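Local coordinates for protein periplasmic sensor hybrid histidine kinase (PDB 4K0D) that probably senses a periplasmic signal and passes it on through ATP-dependent histidine phosphorylation, here represented by its zinc-binding helical-bundle sensor domain, at residues A7-Q12 and H143-Y148; E14-R19 and A136-A141; R38-T43 and T98-G103; L69-E74 and R128-L133. All blocks are in the same frame, centred on the assembly; numbering follows the deposited sequence. Where two conformers were deposited one is given.

Contact 1: A7-Q12 and H143-Y148; sequences ASADAQ and HTILAY. With ZN (zinc ion), chain J; ZN (zinc ion), chain I.
Ile-145 is the residue of 143-148 that meets the N-terminal helix, lying against Ala-9 and Gln-12. His-143, two residues earlier, serves a different purpose: its ND1 binds a zinc ion at 2.2 Å, and Glu-121 of the second subunit binds the same ion, so the metal links the two chains through an imidazole and a carboxylate. Thr-144 gives its hydroxyl to the last helical turn through a bond with Gly-140 O. At Ile-145 both branches are used. CG2, which stands anti to the backbone N while CG1 takes the place beside it (chi1 -82°), comes to 4.0 Å from Ala-9 CB. CD1, at the end of the other branch, is 4.1 Å from Ala-9 CB and 3.9 Å from Gln-12 OE1. A methyl at position 9 is small enough to let the branched residue in, and the extended Gln-12 chain passes it obliquely, touching with its amide oxygen. On the face of helix 7-13 turned from this packing, Asp-10 OD1 binds another zinc ion at 2.0 Å, completed in part by Glu-14 and by His-32 of the second subunit. This is side-chain packing without a hydrogen bond across it, where the two terminal helices of a helical-bundle sensor domain run side by side. Leu-146 is the first residue past the helix; its carbonyl oxygen bonds to Arg-38 of the second subunit, and Tyr-148 OH reaches Glu-113 of that subunit.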
loop_
_atom_site.group_PDB
_atom_site.type_symbol
_atom_site.label_atom_id
_atom_site.label_comp_id
_atom_site.label_asym_id
_atom_site.label_seq_id
_atom_site.Cartn_x
_atom_site.Cartn_y
_atom_site.Cartn_z
ATOM N N ALA B 7 -15.015 -16.054 -10.894
ATOM C CA ALA B 7 -15.169 -15.228 -9.726
ATOM C C ALA B 7 -14.000 -15.519 -8.811
ATOM O O ALA B 7 -13.490 -14.634 -8.118
ATOM C CB ALA B 7 -16.501 -15.518 -9.059
ATOM N N SER B 8 -13.524 -16.754 -8.804
ATOM C CA SER B 8 -12.479 -17.084 -7.856
ATOM C C SER B 8 -11.219 -16.261 -8.147
ATOM O O SER B 8 -10.324 -16.122 -7.275
ATOM C CB SER B 8 -12.122 -18.544 -7.896
ATOM O OG SER B 8 -11.705 -18.881 -9.191
ATOM N N ALA B 9 -11.141 -15.738 -9.367
ATOM C CA ALA B 9 -9.955 -14.988 -9.766
ATOM C C ALA B 9 -10.082 -13.547 -9.293
ATOM O O ALA B 9 -9.096 -12.929 -9.016
ATOM C CB ALA B 9 -9.772 -15.031 -11.271
ATOM N N ASP B 10 -11.303 -13.020 -9.243
ATOM C CA ASP B 10 -11.490 -11.686 -8.741
ATOM C C ASP B 10 -11.154 -11.690 -7.271
ATOM O O ASP B 10 -10.569 -10.759 -6.769
ATOM C CB ASP B 10 -12.902 -11.185 -8.893
ATOM C CG ASP B 10 -12.996 -9.718 -8.596
ATOM O OD1 ASP B 10 -11.967 -9.040 -8.771
ATOM O OD2 ASP B 10 -14.047 -9.240 -8.135
ATOM N N ALA B 11 -11.525 -12.759 -6.591
ATOM C CA ALA B 11 -11.382 -12.816 -5.164
ATOM C C ALA B 11 -9.887 -12.843 -4.826
ATOM O O ALA B 11 -9.373 -12.192 -3.874
ATOM C CB ALA B 11 -12.098 -14.055 -4.681
ATOM N N GLN B 12 -9.165 -13.617 -5.612
ATOM C CA GLN B 12 -7.735 -13.652 -5.470
ATOM C C GLN B 12 -7.137 -12.238 -5.710
ATOM O O GLN B 12 -6.378 -11.737 -4.854
ATOM C CB GLN B 12 -7.123 -14.728 -6.403
ATOM C CG GLN B 12 -5.716 -15.096 -6.040
ATOM C CD GLN B 12 -5.044 -15.987 -7.087
ATOM O OE1 GLN B 12 -5.704 -16.744 -7.807
ATOM N NE2 GLN B 12 -3.725 -15.868 -7.188
ATOM N N HIS B 143 -0.883 -11.294 -14.091
ATOM C CA HIS B 143 -0.566 -11.484 -15.483
ATOM C C HIS B 143 -1.186 -12.766 -15.983
ATOM O O HIS B 143 -1.795 -12.794 -17.056
ATOM C CB HIS B 143 0.926 -11.536 -15.732
ATOM C CG HIS B 143 1.252 -11.645 -17.184
ATOM N ND1 HIS B 143 1.285 -10.550 -18.016
ATOM C CD2 HIS B 143 1.487 -12.728 -17.968
ATOM C CE1 HIS B 143 1.571 -10.945 -19.251
ATOM N NE2 HIS B 143 1.703 -12.257 -19.240
ATOM N N THR B 144 -1.011 -13.828 -15.202
ATOM C CA THR B 144 -1.426 -15.159 -15.590
ATOM C C THR B 144 -2.931 -15.168 -15.658
ATOM O O THR B 144 -3.534 -15.696 -16.581
ATOM C CB THR B 144 -0.973 -16.171 -14.545
ATOM O OG1 THR B 144 0.441 -16.359 -14.656
ATOM C CG2 THR B 144 -1.679 -17.505 -14.725
ATOM N N ILE B 145 -3.562 -14.543 -14.670
ATOM C CA ILE B 145 -5.006 -14.523 -14.681
ATOM C C ILE B 145 -5.530 -13.789 -15.901
ATOM O O ILE B 145 -6.549 -14.170 -16.449
ATOM C CB ILE B 145 -5.602 -13.902 -13.401
ATOM C CG1 ILE B 145 -5.626 -14.966 -12.306
ATOM C CG2 ILE B 145 -7.030 -13.422 -13.675
ATOM C CD1 ILE B 145 -5.721 -14.362 -10.937
ATOM N N LEU B 146 -4.880 -12.720 -16.334
ATOM C CA LEU B 146 -5.404 -12.032 -17.502
ATOM C C LEU B 146 -4.823 -12.552 -18.821
ATOM O O LEU B 146 -4.972 -11.893 -19.838
ATOM C CB LEU B 146 -5.165 -10.536 -17.390
ATOM C CG LEU B 146 -5.670 -9.906 -16.084
ATOM C CD1 LEU B 146 -5.309 -8.451 -16.010
ATOM C CD2 LEU B 146 -7.145 -10.046 -16.016
ATOM N N ALA B 147 -4.138 -13.695 -18.816
ATOM C CA ALA B 147 -3.507 -14.167 -20.034
ATOM C C ALA B 147 -4.603 -14.685 -21.007
ATOM O O ALA B 147 -5.643 -15.168 -20.559
ATOM C CB ALA B 147 -2.490 -15.270 -19.722
ATOM N N TYR B 148 -4.366 -14.552 -22.318
ATOM C CA TYR B 148 -5.294 -15.054 -23.355
ATOM C C TYR B 148 -5.276 -16.584 -23.456
ATOM O O TYR B 148 -4.199 -17.194 -23.447
ATOM C CB TYR B 148 -4.943 -14.467 -24.721
ATOM C CG TYR B 148 -5.246 -12.999 -24.833
ATOM C CD1 TYR B 148 -6.562 -12.542 -24.811
ATOM C CD2 TYR B 148 -4.223 -12.052 -24.965
ATOM C CE1 TYR B 148 -6.850 -11.180 -24.917
ATOM C CE2 TYR B 148 -4.502 -10.677 -25.077
ATOM C CZ TYR B 148 -5.823 -10.256 -25.051
ATOM O OH TYR B 148 -6.142 -8.915 -25.149
HETATM ZN ZN ZN J . 1.927 -8.572 -17.301
HETATM ZN ZN ZN I . -11.477 -7.154 -9.159
#

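Contact 2: E14-R19 and A136-A141; sequences ELIGPR and AHDAGA. With ZN (zinc ion), chain I; ZN (zinc ion), chain K.
The Arg-19 guanidinium meets the Asp-138 carboxylate with their planes 38° apart. Over the centre of one guanidinium face, 4.1 Å above its plane, lies Leu-15 O; Asp-138 OD2 sits at the edge, in plane, whereas OD1 approaches obliquely. The edge of the His-137 ring is turned to Asp-138 OD1. The charges pair most closely through Arg-19 NH2 and Asp-138 OD1, a salt bridge of 2.9 Å, while the nearly straight bond (165°) from NH2 to OD2 is weak at 3.5 Å. Oxygen OD1 also accepts a hydrogen bond from Gln-134 NE2, so arginine and amide together fix the rotation of the carboxylate. A water fills the corner beside the salt bridge: it accepts from Arg-19 NE and donates to Ile-16 O and, at 2.8 Å, to Asp-138 OD2. The arginine chain runs out extended and then bends at chi3 (43°), which lays NE toward the water and NH2 toward the aspartate; NH1 is left to bond to Pro-70 O. Ile-16 shields the pair with hydrocarbon, its CG1 lying 3.5 Å from Asp-138 OD2 and its CD1 3.8 Å from Asp-138 CB. A long cation suits position 19 because it can serve a helix and a loop at once. Glu-14 and His-137 bind two different zinc ions, through OE2 at 1.9 Å and ND1 at 2.1 Å. The result is an interhelical salt bridge, partly mediated by water, set between two metal sites of a helical-bundle sensor domain.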
loop_
_atom_site.group_PDB
_atom_site.type_symbol
_atom_site.label_atom_id
_atom_site.label_comp_id
_atom_site.label_asym_id
_atom_site.label_seq_id
_atom_site.Cartn_x
_atom_site.Cartn_y
_atom_site.Cartn_z
ATOM N N GLU B 14 -8.406 -9.319 -5.630
ATOM C CA GLU B 14 -8.930 -8.220 -4.791
ATOM C C GLU B 14 -8.237 -8.190 -3.437
ATOM O O GLU B 14 -8.454 -7.297 -2.626
ATOM C CB GLU B 14 -10.477 -8.342 -4.605
ATOM C CG GLU B 14 -11.306 -8.038 -5.865
ATOM C CD GLU B 14 -11.278 -6.567 -6.296
ATOM O OE1 GLU B 14 -10.888 -5.705 -5.505
ATOM O OE2 GLU B 14 -11.618 -6.259 -7.447
ATOM N N LEU B 15 -7.439 -9.202 -3.159
ATOM C CA LEU B 15 -6.622 -9.187 -1.980
ATOM C C LEU B 15 -5.412 -8.246 -2.108
ATOM O O LEU B 15 -4.830 -7.839 -1.113
ATOM C CB LEU B 15 -6.154 -10.585 -1.631
ATOM C CG LEU B 15 -7.217 -11.545 -1.105
ATOM C CD1 LEU B 15 -6.636 -12.935 -1.111
ATOM C CD2 LEU B 15 -7.629 -11.166 0.287
ATOM N N ILE B 16 -5.036 -7.885 -3.319
ATOM C CA ILE B 16 -3.820 -7.080 -3.499
ATOM C C ILE B 16 -3.862 -5.806 -2.690
ATOM O O ILE B 16 -2.973 -5.535 -1.926
ATOM C CB ILE B 16 -3.602 -6.740 -4.975
ATOM C CG1 ILE B 16 -3.003 -7.976 -5.669
ATOM C CG2 ILE B 16 -2.741 -5.442 -5.129
ATOM C CD1 ILE B 16 -3.129 -8.003 -7.198
ATOM N N GLY B 17 -4.924 -5.042 -2.834
ATOM C CA GLY B 17 -4.999 -3.721 -2.258
ATOM C C GLY B 17 -4.945 -3.743 -0.746
ATOM O O GLY B 17 -4.139 -3.073 -0.147
ATOM N N PRO B 18 -5.827 -4.506 -0.117
ATOM C CA PRO B 18 -5.857 -4.583 1.349
ATOM C C PRO B 18 -4.569 -5.100 1.932
ATOM O O PRO B 18 -4.138 -4.621 3.000
ATOM C CB PRO B 18 -6.964 -5.581 1.620
ATOM C CG PRO B 18 -7.840 -5.490 0.400
ATOM C CD PRO B 18 -7.011 -5.117 -0.746
ATOM N N ARG B 19 -3.942 -6.055 1.260
ATOM C CA ARG B 19 -2.709 -6.614 1.791
ATOM C C ARG B 19 -1.640 -5.551 1.736
ATOM O O ARG B 19 -0.858 -5.357 2.694
ATOM C CB ARG B 19 -2.291 -7.846 1.006
ATOM C CG ARG B 19 -1.009 -8.515 1.501
ATOM C CD ARG B 19 -0.777 -9.898 0.862
ATOM N NE ARG B 19 -1.062 -9.896 -0.584
ATOM C CZ ARG B 19 -1.888 -10.756 -1.212
ATOM N NH1 ARG B 19 -2.542 -11.722 -0.553
ATOM N NH2 ARG B 19 -2.055 -10.658 -2.527
ATOM N N ALA B 136 5.905 -8.803 -6.488
ATOM C CA ALA B 136 6.363 -9.585 -7.641
ATOM C C ALA B 136 5.429 -10.745 -7.794
ATOM O O ALA B 136 5.020 -11.070 -8.914
ATOM C CB ALA B 136 7.791 -10.043 -7.442
ATOM N N HIS B 137 5.004 -11.347 -6.688
ATOM C CA HIS B 137 4.095 -12.477 -6.802
ATOM C C HIS B 137 2.712 -12.045 -7.311
ATOM O O HIS B 137 2.157 -12.682 -8.172
ATOM C CB HIS B 137 4.002 -13.242 -5.493
ATOM C CG HIS B 137 2.852 -14.209 -5.427
ATOM N ND1 HIS B 137 3.017 -15.578 -5.442
ATOM C CD2 HIS B 137 1.525 -14.000 -5.271
ATOM C CE1 HIS B 137 1.844 -16.170 -5.315
ATOM N NE2 HIS B 137 0.918 -15.233 -5.209
ATOM N N ASP B 138 2.186 -10.934 -6.826
ATOM C CA ASP B 138 0.912 -10.451 -7.300
ATOM C C ASP B 138 0.964 -10.039 -8.759
ATOM O O ASP B 138 -0.009 -10.222 -9.489
ATOM C CB ASP B 138 0.432 -9.256 -6.510
ATOM C CG ASP B 138 0.141 -9.592 -5.049
ATOM O OD1 ASP B 138 -0.048 -10.770 -4.664
ATOM O OD2 ASP B 138 0.108 -8.631 -4.292
ATOM N N ALA B 139 2.073 -9.472 -9.191
ATOM C CA ALA B 139 2.193 -9.075 -10.580
ATOM C C ALA B 139 2.173 -10.334 -11.515
ATOM O O ALA B 139 1.541 -10.343 -12.587
ATOM C CB ALA B 139 3.477 -8.277 -10.774
ATOM N N GLY B 140 2.827 -11.406 -11.086
ATOM C CA GLY B 140 2.826 -12.649 -11.856
ATOM C C GLY B 140 1.445 -13.317 -11.826
ATOM O O GLY B 140 1.016 -13.931 -12.805
ATOM N N ALA B 141 0.722 -13.223 -10.714
ATOM C CA ALA B 141 -0.564 -13.901 -10.660
ATOM C C ALA B 141 -1.561 -13.129 -11.514
ATOM O O ALA B 141 -2.331 -13.698 -12.261
ATOM C CB ALA B 141 -1.043 -14.021 -9.243
HETATM ZN ZN ZN I . -11.477 -7.154 -9.159
HETATM ZN ZN ZN K . 4.887 -16.453 -5.819
HETATM O O HOH W 1 -0.380 -7.230 -1.930
#

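Contact 3: R38-T43 and T98-G103; sequences RAYALT and TAVATG
Tyr-40 holds CG anti to its own backbone nitrogen (chi1 -176°), and Val-100 does the same with CG1, so the two side chains run antiparallel alongside one another. The tyrosine ring thereby lies across the valine: CG1 stands over one face, 3.9 Å from the ring centroid and 23° off its normal, a CH-pi contact displaced toward the rim near CE2 and CZ. The second methyl, CG2, turns to the neighbouring residue and packs 4.0 Å from Ala-41 CB. Farther out, Tyr-40 OH comes to 3.5 Å from Ala-101 CB, a methyl small enough to leave room for the hydroxyl. The small Ala-41 lets the backbones close to 6.1 Å between Ala-41 CA and Val-100 CA. With a serine in place of Tyr-40, the Val-100 methyl is likely to lose its aromatic cover, leaving a gap between the helices. Just beyond, helix 73-102 ends in a Schellman motif, where Gly-103 accommodates a positive phi. Helices 16-42 and 73-102 run almost parallel here, 22° apart, though helix 46-68 comes between them in the chain; Tyr-40 also packs on Arg-48, Met-49 and Leu-52 of helix 46-68, and Val-100 on Ile-109 of helix 106-114.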
loop_
_atom_site.group_PDB
_atom_site.type_symbol
_atom_site.label_atom_id
_atom_site.label_comp_id
_atom_site.label_asym_id
_atom_site.label_seq_id
_atom_site.Cartn_x
_atom_site.Cartn_y
_atom_site.Cartn_z
ATOM N N ARG B 38 10.637 8.610 21.061
ATOM C CA ARG B 38 11.735 9.535 21.034
ATOM C C ARG B 38 11.231 10.889 21.532
ATOM O O ARG B 38 11.945 11.575 22.245
ATOM C CB ARG B 38 12.269 9.633 19.612
ATOM C CG ARG B 38 13.080 10.882 19.268
ATOM N N ALA B 39 10.022 11.288 21.156
ATOM C CA ALA B 39 9.657 12.652 21.420
ATOM C C ALA B 39 9.414 12.726 22.915
ATOM O O ALA B 39 9.812 13.661 23.544
ATOM C CB ALA B 39 8.479 13.077 20.678
ATOM N N TYR B 40 8.794 11.695 23.462
ATOM C CA TYR B 40 8.582 11.586 24.889
ATOM C C TYR B 40 9.884 11.676 25.681
ATOM O O TYR B 40 9.961 12.395 26.669
ATOM C CB TYR B 40 7.898 10.273 25.212
ATOM C CG TYR B 40 7.552 10.106 26.666
ATOM C CD1 TYR B 40 6.942 11.116 27.388
ATOM C CD2 TYR B 40 7.793 8.923 27.299
ATOM C CE1 TYR B 40 6.627 10.950 28.756
ATOM C CE2 TYR B 40 7.472 8.732 28.619
ATOM C CZ TYR B 40 6.885 9.745 29.343
ATOM O OH TYR B 40 6.570 9.497 30.642
ATOM N N ALA B 41 10.888 10.921 25.263
ATOM C CA ALA B 41 12.142 10.887 25.977
ATOM C C ALA B 41 12.816 12.254 25.890
ATOM O O ALA B 41 13.354 12.715 26.863
ATOM C CB ALA B 41 13.014 9.814 25.399
ATOM N N LEU B 42 12.727 12.933 24.750
ATOM C CA LEU B 42 13.305 14.256 24.632
ATOM C C LEU B 42 12.608 15.267 25.509
ATOM O O LEU B 42 13.250 16.155 26.076
ATOM C CB LEU B 42 13.246 14.787 23.216
ATOM C CG LEU B 42 14.201 14.008 22.333
ATOM C CD1 LEU B 42 14.080 14.454 20.874
ATOM C CD2 LEU B 42 15.623 14.162 22.880
ATOM N N THR B 43 11.291 15.166 25.596
ATOM C CA THR B 43 10.511 16.213 26.238
ATOM C C THR B 43 9.373 15.585 27.004
ATOM O O THR B 43 8.241 15.531 26.519
ATOM C CB THR B 43 9.972 17.206 25.198
ATOM O OG1 THR B 43 11.061 17.766 24.454
ATOM C CG2 THR B 43 9.271 18.335 25.891
ATOM N N THR B 98 8.587 3.723 30.495
ATOM C CA THR B 98 8.453 3.520 31.904
ATOM C C THR B 98 9.694 4.136 32.571
ATOM O O THR B 98 9.643 4.704 33.664
ATOM C CB THR B 98 8.300 2.009 32.159
ATOM O OG1 THR B 98 7.507 1.788 33.316
ATOM C CG2 THR B 98 9.639 1.347 32.358
ATOM N N ALA B 99 10.809 4.088 31.869
ATOM C CA ALA B 99 12.033 4.656 32.414
ATOM C C ALA B 99 11.941 6.182 32.492
ATOM O O ALA B 99 12.296 6.785 33.497
ATOM C CB ALA B 99 13.208 4.238 31.593
ATOM N N VAL B 100 11.475 6.803 31.421
ATOM C CA VAL B 100 11.263 8.221 31.419
ATOM C C VAL B 100 10.258 8.514 32.503
ATOM O O VAL B 100 10.461 9.388 33.310
ATOM C CB VAL B 100 10.804 8.736 30.051
ATOM C CG1 VAL B 100 10.414 10.209 30.136
ATOM C CG2 VAL B 100 11.928 8.531 28.994
ATOM N N ALA B 101 9.191 7.759 32.596
ATOM C CA ALA B 101 8.160 8.130 33.559
ATOM C C ALA B 101 8.628 8.053 35.026
ATOM O O ALA B 101 8.321 8.927 35.802
ATOM C CB ALA B 101 6.889 7.277 33.378
ATOM N N THR B 102 9.312 6.977 35.398
ATOM C CA THR B 102 9.647 6.713 36.787
ATOM C C THR B 102 10.832 7.531 37.194
ATOM O O THR B 102 11.278 7.431 38.334
ATOM C CB THR B 102 10.074 5.291 37.011
ATOM O OG1 THR B 102 11.207 5.022 36.176
ATOM C CG2 THR B 102 8.960 4.303 36.658
ATOM N N GLY B 103 11.376 8.326 36.282
ATOM C CA GLY B 103 12.348 9.321 36.710
ATOM C C GLY B 103 13.766 8.873 36.518
ATOM O O GLY B 103 14.666 9.206 37.294
#

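Contact 4: L69-E74 and R128-L133; sequences LPKSPE and RTFGAL. With ZN (zinc ion), chain K.
The turn that leads into helix 73-102 and brings Glu-74 to a zinc site rests on helix 117-145 through two pairs, Lys-71 with Phe-130 and Glu-74 with Leu-133. The first two side chains cross at about a right angle, the lysine methylenes meeting the CE2-CZ end of the ring, with Lys-71 CD 3.7 Å from Phe-130 CE2 and CG 3.9 Å from Phe-130 CZ. Lys-71 then bends (chi4 71°), carrying Lys-71 NZ back to Leu-69 O at 2.8 Å, in the carbonyl plane; the same nitrogen donates to Phe-66 O and makes a cation-pi contact with Phe-66. A lysine is apt here, its methylenes packing on an aromatic while its ammonium group bonds to two carbonyls. A methionine in its place would probably leave the carbonyls of Leu-69 and Phe-66 without their donor and the turn less firmly held. Leu-133 CD1 packs on the backbone and base of Glu-74, 3.9 Å from Glu-74 O and 4.2 Å from Glu-74 CB. The carboxylate itself turns to the metal: OE1 binds zinc at 2.0 Å, OE2 is a long 2.7 Å away, and His-137 ND1 is another ligand. Ser-72 is the N-cap, its OG bonding to Gly-75 N. Around the contact, Phe-130 meets Phe-66 edge-to-face and touches Ile-82, Leu-133 packs on Leu-78 of helix 73-102, and Leu-69 lies on Ala-22 of helix 16-42.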
loop_
_atom_site.group_PDB
_atom_site.type_symbol
_atom_site.label_atom_id
_atom_site.label_comp_id
_atom_site.label_asym_id
_atom_site.label_seq_id
_atom_site.Cartn_x
_atom_site.Cartn_y
_atom_site.Cartn_z
ATOM N N LEU B 69 -4.356 -11.351 6.980
ATOM C CA LEU B 69 -4.524 -11.500 5.525
ATOM C C LEU B 69 -3.701 -12.667 4.967
ATOM O O LEU B 69 -2.606 -12.928 5.461
ATOM C CB LEU B 69 -4.118 -10.215 4.822
ATOM C CG LEU B 69 -5.037 -9.056 5.121
ATOM C CD1 LEU B 69 -4.477 -7.659 4.658
ATOM C CD2 LEU B 69 -6.449 -9.327 4.541
ATOM N N PRO B 70 -4.218 -13.384 3.923
ATOM C CA PRO B 70 -3.359 -14.448 3.375
ATOM C C PRO B 70 -2.164 -13.827 2.651
ATOM O O PRO B 70 -2.254 -12.700 2.162
ATOM C CB PRO B 70 -4.266 -15.200 2.385
ATOM C CG PRO B 70 -5.347 -14.217 2.006
ATOM C CD PRO B 70 -5.534 -13.322 3.251
ATOM N N LYS B 71 -1.042 -14.534 2.618
ATOM C CA LYS B 71 0.144 -14.025 1.964
ATOM C C LYS B 71 0.647 -15.108 0.992
ATOM O O LYS B 71 0.256 -16.259 1.065
ATOM C CB LYS B 71 1.209 -13.634 2.970
ATOM C CG LYS B 71 0.664 -12.553 3.949
ATOM C CD LYS B 71 1.517 -12.420 5.196
ATOM C CE LYS B 71 0.862 -11.489 6.245
ATOM N NZ LYS B 71 -0.308 -12.110 6.850
ATOM N N SER B 72 1.455 -14.691 0.041
ATOM C CA SER B 72 2.040 -15.616 -0.892
ATOM C C SER B 72 3.023 -16.514 -0.119
ATOM O O SER B 72 3.418 -16.202 0.992
ATOM C CB SER B 72 2.788 -14.796 -1.931
ATOM O OG SER B 72 3.932 -14.231 -1.306
ATOM N N PRO B 73 3.468 -17.616 -0.721
ATOM C CA PRO B 73 4.394 -18.484 0.040
ATOM C C PRO B 73 5.750 -17.858 0.375
ATOM O O PRO B 73 6.300 -18.060 1.455
ATOM C CB PRO B 73 4.501 -19.718 -0.861
ATOM C CG PRO B 73 3.164 -19.678 -1.713
ATOM C CD PRO B 73 3.032 -18.221 -2.001
ATOM N N GLU B 74 6.259 -17.048 -0.537
ATOM C CA GLU B 74 7.479 -16.279 -0.321
ATOM C C GLU B 74 7.361 -15.357 0.889
ATOM O O GLU B 74 8.318 -15.164 1.679
ATOM C CB GLU B 74 7.722 -15.409 -1.560
ATOM C CG GLU B 74 7.628 -16.166 -2.877
ATOM C CD GLU B 74 6.288 -16.082 -3.600
ATOM O OE1 GLU B 74 6.274 -15.475 -4.695
ATOM O OE2 GLU B 74 5.285 -16.673 -3.140
ATOM N N ARG B 128 9.711 -4.262 4.202
ATOM C CA ARG B 128 9.876 -3.780 2.847
ATOM C C ARG B 128 10.299 -4.933 1.911
ATOM O O ARG B 128 9.918 -4.983 0.732
ATOM C CB ARG B 128 10.860 -2.618 2.814
ATOM C CG ARG B 128 10.233 -1.292 3.230
ATOM C CD ARG B 128 11.251 -0.312 3.798
ATOM N NE ARG B 128 10.583 0.840 4.409
ATOM C CZ ARG B 128 11.196 1.745 5.169
ATOM N NH1 ARG B 128 12.505 1.639 5.415
ATOM N NH2 ARG B 128 10.503 2.758 5.690
ATOM N N THR B 129 11.046 -5.890 2.439
ATOM C CA THR B 129 11.394 -7.048 1.592
ATOM C C THR B 129 10.119 -7.812 1.286
ATOM O O THR B 129 9.866 -8.201 0.132
ATOM C CB THR B 129 12.458 -8.031 2.211
ATOM O OG1 THR B 129 13.674 -7.316 2.402
ATOM C CG2 THR B 129 12.762 -9.128 1.232
ATOM N N PHE B 130 9.345 -8.078 2.332
ATOM C CA PHE B 130 8.035 -8.688 2.157
ATOM C C PHE B 130 7.202 -7.959 1.102
ATOM O O PHE B 130 6.578 -8.572 0.265
ATOM C CB PHE B 130 7.229 -8.702 3.443
ATOM C CG PHE B 130 5.814 -9.119 3.206
ATOM C CD1 PHE B 130 4.875 -8.199 2.748
ATOM C CD2 PHE B 130 5.432 -10.428 3.391
ATOM C CE1 PHE B 130 3.566 -8.598 2.508
ATOM C CE2 PHE B 130 4.134 -10.822 3.169
ATOM C CZ PHE B 130 3.198 -9.898 2.723
ATOM N N GLY B 131 7.181 -6.644 1.140
ATOM C CA GLY B 131 6.387 -5.918 0.166
ATOM C C GLY B 131 6.878 -6.174 -1.256
ATOM O O GLY B 131 6.108 -6.310 -2.179
ATOM N N ALA B 132 8.187 -6.220 -1.440
ATOM C CA ALA B 132 8.735 -6.339 -2.769
ATOM C C ALA B 132 8.449 -7.736 -3.291
ATOM O O ALA B 132 8.081 -7.923 -4.461
ATOM C CB ALA B 132 10.296 -6.023 -2.746
ATOM N N LEU B 133 8.598 -8.746 -2.450
ATOM C CA LEU B 133 8.331 -10.081 -2.923
ATOM C C LEU B 133 6.850 -10.256 -3.246
ATOM O O LEU B 133 6.489 -10.835 -4.252
ATOM C CB LEU B 133 8.707 -11.121 -1.873
ATOM C CG LEU B 133 10.060 -11.051 -1.178
ATOM C CD1 LEU B 133 10.158 -12.288 -0.277
ATOM C CD2 LEU B 133 11.239 -10.963 -2.155
HETATM ZN ZN ZN K . 4.887 -16.453 -5.819
#

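In the fold
From the N terminus, helix 7-13 returns to the end of helix 117-145 in contact 1, the widest of the four closures. Contact 2 lies within it, pairing the start of helix 16-42 with the preceding turns of helix 117-145; the two touch where Gln-12 NE2 meets Ala-141 CB. Both remaining contacts fall inside contact 2. Contact 3 joins the C-terminal ends of helices 16-42 and 73-102, about 41 Å from contact 2 between centres, and its span crosses that of contact 4, which sets the 69-74 turn on helix 117-145. Contacts 2 and 4 share the zinc ion bound by His-137 and Glu-74; contacts 1 and 2 share the one bound by Asp-10 and Glu-14.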